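Local coordinates for UDP-glucose 6-dehydrogenase (Pyrobaculum islandicum, PDB 3VTF), which probably oxidises UDP-glucose to UDP-glucuronate, using two molecules of NAD(+) for each sugar nucleotide converted, at residues A[334-347]-A[397-410]. Numbering follows the deposited sequence.
Sequences RHVGVLGLAFKPNT and LLDQVEGVIIATAW. With UPG (uridine-5'-diphosphate-glucose), chain B.
Glu-402 grips His-335 twice: its backbone N donates to His-335 O (2.8 Å), and its carboxylate OE2 accepts from His-335 N, which lies above the carboxylate plane, in a nearly straight bond (173°). With CG turned beside the backbone N (chi1 -39°) and the rest stretched out (chi2 175°), the carboxylate reaches residues 334-335; OE1 also forms a long salt bridge with NH1 of Arg-334, whose guanidinium is held by Leu-328 O. Cut back to an alanine, this position would probably leave His-335 N without its carboxylate acceptor and Arg-334 without its acidic neighbour. Beyond this, the ladder alternates regularly from Gly-337 N to Gly-403 O through Ala-407 N to Leu-339 O. Strands 335-339 and 403-406 are thus parallel neighbours at the centre of the six-stranded, 3-2-1-4-5-6 Rossmann-like sheet of the UDP-binding domain. Apolar packing joins helix 394-400 to the face bearing Leu-339 and Val-404; the forked Leu-339 tip suits two partners, CD2 meeting Leu-397 CD2 (4.0 Å) and CD1 Leu-398 CD2. Glycine suits position 337, since a CB would clash with Leu-397. Thr-408 supplies both a hydroxyl, donated to Ala-342 O (2.8 Å), and a methyl against Pro-345 N. Pro-345 CA sits 4.2 Å from the Trp-410 six-membered-ring centroid, over one face, a CH-pi contact; Trp-410 NE1 hydrogen-bonds Asp-373 OD1. The loop after strand 335-339 brings Phe-343 O to UDP-glucose ribose O3C and Lys-344 NZ, also hydrogen-bonded to Glu-179 O, to phosphate O2A (2.6 Å).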
loop_
_atom_site.group_PDB
_atom_site.type_symbol
_atom_site.label_atom_id
_atom_site.label_comp_id
_atom_site.label_asym_id
_atom_site.label_seq_id
_atom_site.Cartn_x
_atom_site.Cartn_y
_atom_site.Cartn_z
ATOM N N ARG A 334 20.609 -34.674 -0.164
ATOM C CA ARG A 334 19.385 -34.856 -0.944
ATOM C C ARG A 334 19.492 -34.095 -2.253
ATOM O O ARG A 334 20.168 -33.107 -2.333
ATOM C CB ARG A 334 18.174 -34.442 -0.095
ATOM C CG ARG A 334 17.027 -35.402 -0.156
ATOM C CD ARG A 334 17.350 -36.761 0.443
ATOM N NE ARG A 334 17.335 -36.604 1.891
ATOM C CZ ARG A 334 16.253 -36.778 2.643
ATOM N NH1 ARG A 334 15.118 -37.116 2.044
ATOM N NH2 ARG A 334 16.315 -36.590 3.971
ATOM N N HIS A 335 18.833 -34.571 -3.291
ATOM C CA HIS A 335 18.918 -34.000 -4.590
ATOM C C HIS A 335 17.763 -33.023 -4.684
ATOM O O HIS A 335 16.612 -33.441 -4.718
ATOM C CB HIS A 335 18.720 -35.118 -5.645
ATOM C CG HIS A 335 19.964 -35.943 -5.941
ATOM N ND1 HIS A 335 20.473 -36.849 -5.077
ATOM C CD2 HIS A 335 20.772 -35.989 -7.067
ATOM C CE1 HIS A 335 21.564 -37.423 -5.618
ATOM N NE2 HIS A 335 21.750 -36.886 -6.829
ATOM N N VAL A 336 18.064 -31.733 -4.827
ATOM C CA VAL A 336 17.025 -30.641 -4.784
ATOM C C VAL A 336 17.265 -29.640 -5.905
ATOM O O VAL A 336 18.400 -29.293 -6.175
ATOM C CB VAL A 336 17.093 -29.892 -3.427
ATOM C CG1 VAL A 336 16.127 -28.725 -3.453
ATOM C CG2 VAL A 336 16.877 -30.881 -2.233
ATOM N N GLY A 337 16.206 -29.233 -6.601
ATOM C CA GLY A 337 16.332 -28.280 -7.685
ATOM C C GLY A 337 15.823 -26.880 -7.344
ATOM O O GLY A 337 14.902 -26.691 -6.508
ATOM N N VAL A 338 16.341 -25.892 -8.069
ATOM C CA VAL A 338 15.766 -24.586 -8.013
ATOM C C VAL A 338 15.408 -24.250 -9.420
ATOM O O VAL A 338 16.300 -24.145 -10.263
ATOM C CB VAL A 338 16.771 -23.533 -7.460
ATOM C CG1 VAL A 338 16.189 -22.121 -7.532
ATOM C CG2 VAL A 338 17.272 -23.953 -6.100
ATOM N N LEU A 339 14.118 -23.977 -9.650
ATOM C CA LEU A 339 13.593 -23.484 -10.900
ATOM C C LEU A 339 13.543 -21.973 -10.893
ATOM O O LEU A 339 12.639 -21.398 -10.265
ATOM C CB LEU A 339 12.188 -24.040 -11.232
ATOM C CG LEU A 339 12.184 -25.535 -11.635
ATOM C CD1 LEU A 339 10.747 -26.100 -11.765
ATOM C CD2 LEU A 339 13.005 -25.714 -12.921
ATOM N N GLY A 340 14.495 -21.317 -11.587
ATOM C CA GLY A 340 14.432 -19.853 -11.708
ATOM C C GLY A 340 15.610 -19.224 -10.923
ATOM O O GLY A 340 15.753 -19.473 -9.737
ATOM N N LEU A 341 16.474 -18.466 -11.618
ATOM C CA LEU A 341 17.590 -17.832 -10.995
ATOM C C LEU A 341 17.540 -16.332 -11.299
ATOM O O LEU A 341 18.097 -15.556 -10.542
ATOM C CB LEU A 341 18.890 -18.405 -11.559
ATOM C CG LEU A 341 19.119 -19.872 -11.231
ATOM C CD1 LEU A 341 20.297 -20.450 -12.010
ATOM C CD2 LEU A 341 19.308 -20.119 -9.731
ATOM N N ALA A 342 17.004 -15.931 -12.464
ATOM C CA ALA A 342 16.809 -14.494 -12.744
ATOM C C ALA A 342 15.942 -13.889 -11.631
ATOM O O ALA A 342 15.076 -14.570 -11.092
ATOM C CB ALA A 342 16.114 -14.281 -14.078
ATOM N N PHE A 343 16.109 -12.610 -11.317
ATOM C CA PHE A 343 15.408 -12.020 -10.161
ATOM C C PHE A 343 13.927 -11.795 -10.443
ATOM O O PHE A 343 13.112 -11.664 -9.522
ATOM C CB PHE A 343 16.082 -10.690 -9.735
ATOM C CG PHE A 343 15.607 -9.454 -10.463
ATOM C CD1 PHE A 343 14.634 -8.665 -9.929
ATOM C CD2 PHE A 343 16.237 -9.039 -11.603
ATOM C CE1 PHE A 343 14.249 -7.472 -10.521
ATOM C CE2 PHE A 343 15.864 -7.862 -12.231
ATOM C CZ PHE A 343 14.875 -7.068 -11.699
ATOM N N LYS A 344 13.587 -11.789 -11.723
ATOM C CA LYS A 344 12.205 -11.903 -12.162
ATOM C C LYS A 344 12.194 -12.448 -13.597
ATOM O O LYS A 344 13.286 -12.593 -14.204
ATOM C CB LYS A 344 11.520 -10.570 -12.152
ATOM C CG LYS A 344 12.234 -9.538 -13.035
ATOM C CD LYS A 344 11.358 -8.330 -13.008
ATOM C CE LYS A 344 11.681 -7.481 -14.206
ATOM N NZ LYS A 344 10.899 -6.230 -14.032
ATOM N N PRO A 345 10.982 -12.792 -14.142
ATOM C CA PRO A 345 10.942 -13.363 -15.485
ATOM C C PRO A 345 11.395 -12.379 -16.578
ATOM O O PRO A 345 11.249 -11.157 -16.453
ATOM C CB PRO A 345 9.433 -13.675 -15.700
ATOM C CG PRO A 345 8.887 -13.882 -14.299
ATOM C CD PRO A 345 9.610 -12.777 -13.537
ATOM N N ASN A 346 11.942 -12.946 -17.655
ATOM C CA ASN A 346 12.303 -12.135 -18.800
ATOM C C ASN A 346 13.475 -11.118 -18.575
ATOM O O ASN A 346 13.435 -9.927 -18.991
ATOM C CB ASN A 346 11.063 -11.468 -19.368
ATOM C CG ASN A 346 11.198 -11.279 -20.860
ATOM O OD1 ASN A 346 11.897 -12.084 -21.539
ATOM N ND2 ASN A 346 10.611 -10.200 -21.390
ATOM N N THR A 347 14.485 -11.596 -17.848
ATOM C CA THR A 347 15.754 -10.874 -17.757
ATOM C C THR A 347 16.740 -11.965 -17.529
ATOM O O THR A 347 16.388 -13.142 -17.227
ATOM C CB THR A 347 15.859 -9.934 -16.541
ATOM O OG1 THR A 347 15.572 -10.707 -15.367
ATOM C CG2 THR A 347 14.863 -8.758 -16.575
ATOM N N LEU A 397 15.415 -31.387 -15.133
ATOM C CA LEU A 397 15.765 -31.024 -13.724
ATOM C C LEU A 397 14.722 -31.660 -12.765
ATOM O O LEU A 397 15.083 -32.296 -11.789
ATOM C CB LEU A 397 15.829 -29.483 -13.540
ATOM C CG LEU A 397 16.031 -28.993 -12.078
ATOM C CD1 LEU A 397 16.724 -27.607 -12.034
ATOM C CD2 LEU A 397 14.656 -28.958 -11.333
ATOM N N LEU A 398 13.426 -31.494 -13.048
ATOM C CA LEU A 398 12.397 -32.089 -12.148
ATOM C C LEU A 398 12.560 -33.605 -12.004
ATOM O O LEU A 398 12.492 -34.170 -10.898
ATOM C CB LEU A 398 11.015 -31.797 -12.703
ATOM C CG LEU A 398 10.525 -30.366 -12.680
ATOM C CD1 LEU A 398 9.150 -30.246 -13.283
ATOM C CD2 LEU A 398 10.505 -30.011 -11.182
ATOM N N ASP A 399 12.904 -34.245 -13.117
ATOM C CA ASP A 399 12.988 -35.737 -13.194
ATOM C C ASP A 399 14.146 -36.234 -12.386
ATOM O O ASP A 399 14.120 -37.374 -11.912
ATOM C CB ASP A 399 13.109 -36.275 -14.667
ATOM C CG ASP A 399 11.909 -35.944 -15.529
ATOM O OD1 ASP A 399 10.815 -35.559 -15.047
ATOM O OD2 ASP A 399 12.049 -36.015 -16.757
ATOM N N GLN A 400 15.161 -35.382 -12.211
ATOM C CA GLN A 400 16.351 -35.730 -11.423
ATOM C C GLN A 400 16.311 -35.423 -9.933
ATOM O O GLN A 400 17.189 -35.880 -9.204
ATOM C CB GLN A 400 17.549 -34.965 -11.958
ATOM C CG GLN A 400 18.546 -35.798 -12.720
ATOM C CD GLN A 400 19.832 -35.005 -12.946
ATOM O OE1 GLN A 400 19.849 -34.080 -13.760
ATOM N NE2 GLN A 400 20.904 -35.347 -12.200
ATOM N N VAL A 401 15.416 -34.540 -9.479
ATOM C CA VAL A 401 15.488 -34.150 -8.051
ATOM C C VAL A 401 14.358 -34.778 -7.241
ATOM O O VAL A 401 13.305 -35.100 -7.783
ATOM C CB VAL A 401 15.473 -32.587 -7.875
ATOM C CG1 VAL A 401 16.671 -31.963 -8.555
ATOM C CG2 VAL A 401 14.215 -31.978 -8.464
ATOM N N GLU A 402 14.536 -34.898 -5.941
ATOM C CA GLU A 402 13.425 -35.316 -5.058
ATOM C C GLU A 402 12.466 -34.140 -4.734
ATOM O O GLU A 402 11.221 -34.282 -4.767
ATOM C CB GLU A 402 14.004 -35.875 -3.768
ATOM C CG GLU A 402 15.255 -36.718 -4.050
ATOM C CD GLU A 402 15.925 -37.193 -2.785
ATOM O OE1 GLU A 402 15.184 -37.496 -1.808
ATOM O OE2 GLU A 402 17.176 -37.226 -2.754
ATOM N N GLY A 403 13.063 -32.972 -4.492
ATOM C CA GLY A 403 12.306 -31.760 -4.098
ATOM C C GLY A 403 12.725 -30.559 -4.936
ATOM O O GLY A 403 13.811 -30.503 -5.521
ATOM N N VAL A 404 11.839 -29.615 -5.095
ATOM C CA VAL A 404 12.158 -28.474 -5.931
ATOM C C VAL A 404 11.540 -27.174 -5.301
ATOM O O VAL A 404 10.490 -27.180 -4.657
ATOM C CB VAL A 404 11.723 -28.705 -7.411
ATOM C CG1 VAL A 404 10.216 -28.629 -7.532
ATOM C CG2 VAL A 404 12.250 -27.619 -8.326
ATOM N N ILE A 405 12.220 -26.061 -5.512
ATOM C CA ILE A 405 11.677 -24.764 -5.098
ATOM C C ILE A 405 11.614 -23.953 -6.346
ATOM O O ILE A 405 12.648 -23.832 -7.059
ATOM C CB ILE A 405 12.623 -24.056 -4.061
ATOM C CG1 ILE A 405 12.594 -24.797 -2.725
ATOM C CG2 ILE A 405 12.177 -22.606 -3.866
ATOM C CD1 ILE A 405 13.665 -24.412 -1.659
ATOM N N ILE A 406 10.429 -23.433 -6.619
ATOM C CA ILE A 406 10.163 -22.594 -7.767
ATOM C C ILE A 406 10.447 -21.151 -7.329
ATOM O O ILE A 406 9.744 -20.651 -6.464
ATOM C CB ILE A 406 8.702 -22.706 -8.216
ATOM C CG1 ILE A 406 8.315 -24.209 -8.551
ATOM C CG2 ILE A 406 8.440 -21.768 -9.428
ATOM C CD1 ILE A 406 6.830 -24.310 -9.019
ATOM N N ALA A 407 11.448 -20.499 -7.937
ATOM C CA ALA A 407 11.899 -19.184 -7.471
ATOM C C ALA A 407 11.679 -18.053 -8.470
ATOM O O ALA A 407 11.698 -16.886 -8.087
ATOM C CB ALA A 407 13.411 -19.272 -7.033
ATOM N N THR A 408 11.353 -18.363 -9.739
ATOM C CA THR A 408 10.969 -17.332 -10.696
ATOM C C THR A 408 9.904 -17.951 -11.626
ATOM O O THR A 408 10.072 -19.040 -12.099
ATOM C CB THR A 408 12.152 -16.982 -11.611
ATOM O OG1 THR A 408 13.322 -16.725 -10.835
ATOM C CG2 THR A 408 11.848 -15.734 -12.501
ATOM N N ALA A 409 8.779 -17.305 -11.759
ATOM C CA ALA A 409 7.648 -17.883 -12.522
ATOM C C ALA A 409 7.885 -17.628 -14.016
ATOM O O ALA A 409 7.193 -16.849 -14.610
ATOM C CB ALA A 409 6.344 -17.239 -12.088
ATOM N N TRP A 410 8.904 -18.270 -14.603
ATOM C CA TRP A 410 9.080 -18.205 -16.087
ATOM C C TRP A 410 7.811 -18.866 -16.694
ATOM O O TRP A 410 7.442 -19.925 -16.209
ATOM C CB TRP A 410 10.307 -19.005 -16.479
ATOM C CG TRP A 410 11.556 -18.221 -16.218
ATOM C CD1 TRP A 410 12.397 -18.246 -15.098
ATOM C CD2 TRP A 410 12.138 -17.242 -17.142
ATOM N NE1 TRP A 410 13.415 -17.356 -15.252
ATOM C CE2 TRP A 410 13.309 -16.713 -16.483
ATOM C CE3 TRP A 410 11.809 -16.801 -18.434
ATOM C CZ2 TRP A 410 14.136 -15.757 -17.106
ATOM C CZ3 TRP A 410 12.644 -15.859 -19.064
ATOM C CH2 TRP A 410 13.784 -15.353 -18.407
HETATM N N1 UPG B . 7.897 -8.991 -7.042
HETATM C C2 UPG B . 7.181 -9.780 -6.094
HETATM N N3 UPG B . 5.850 -9.681 -6.045
HETATM C C4 UPG B . 5.192 -8.768 -6.854
HETATM C C5 UPG B . 5.876 -7.932 -7.804
HETATM C C6 UPG B . 7.280 -8.058 -7.826
HETATM O O2 UPG B . 7.772 -10.595 -5.317
HETATM O O4 UPG B . 3.924 -8.669 -6.735
HETATM C C1C UPG B . 9.370 -9.152 -7.000
HETATM C C2C UPG B . 9.891 -9.482 -8.385
HETATM O O2C UPG B . 9.929 -10.886 -8.630
HETATM C C3C UPG B . 11.317 -8.889 -8.345
HETATM C C4C UPG B . 11.190 -7.673 -7.426
HETATM O O4C UPG B . 9.912 -7.831 -6.771
HETATM O O3C UPG B . 12.192 -9.807 -7.636
HETATM C C5C UPG B . 11.186 -6.324 -8.184
HETATM O O5C UPG B . 10.351 -6.479 -9.337
HETATM P PA UPG B . 10.158 -5.183 -10.399
HETATM O O1A UPG B . 9.464 -3.983 -9.675
HETATM O O2A UPG B . 9.652 -5.748 -11.750
HETATM O O3A UPG B . 11.707 -4.957 -10.774
HETATM P PB UPG B . 12.594 -3.598 -11.021
HETATM O O1B UPG B . 13.085 -3.640 -12.446
HETATM O O2B UPG B . 13.606 -3.880 -9.882
HETATM O O3B UPG B . 11.703 -2.281 -10.915
HETATM C "C1'" UPG B . 11.677 -1.493 -9.685
HETATM C "C2'" UPG B . 10.440 -0.624 -9.746
HETATM C "C3'" UPG B . 10.668 0.461 -10.825
HETATM C "C4'" UPG B . 11.955 1.233 -10.448
HETATM C "C5'" UPG B . 13.169 0.225 -10.549
HETATM C "C6'" UPG B . 14.559 0.779 -10.164
HETATM O "O2'" UPG B . 9.462 -1.629 -10.223
HETATM O "O3'" UPG B . 9.537 1.308 -10.806
HETATM O "O4'" UPG B . 12.154 2.240 -11.463
HETATM O "O5'" UPG B . 12.868 -0.730 -9.493
HETATM O "O6'" UPG B . 14.410 1.836 -9.186
#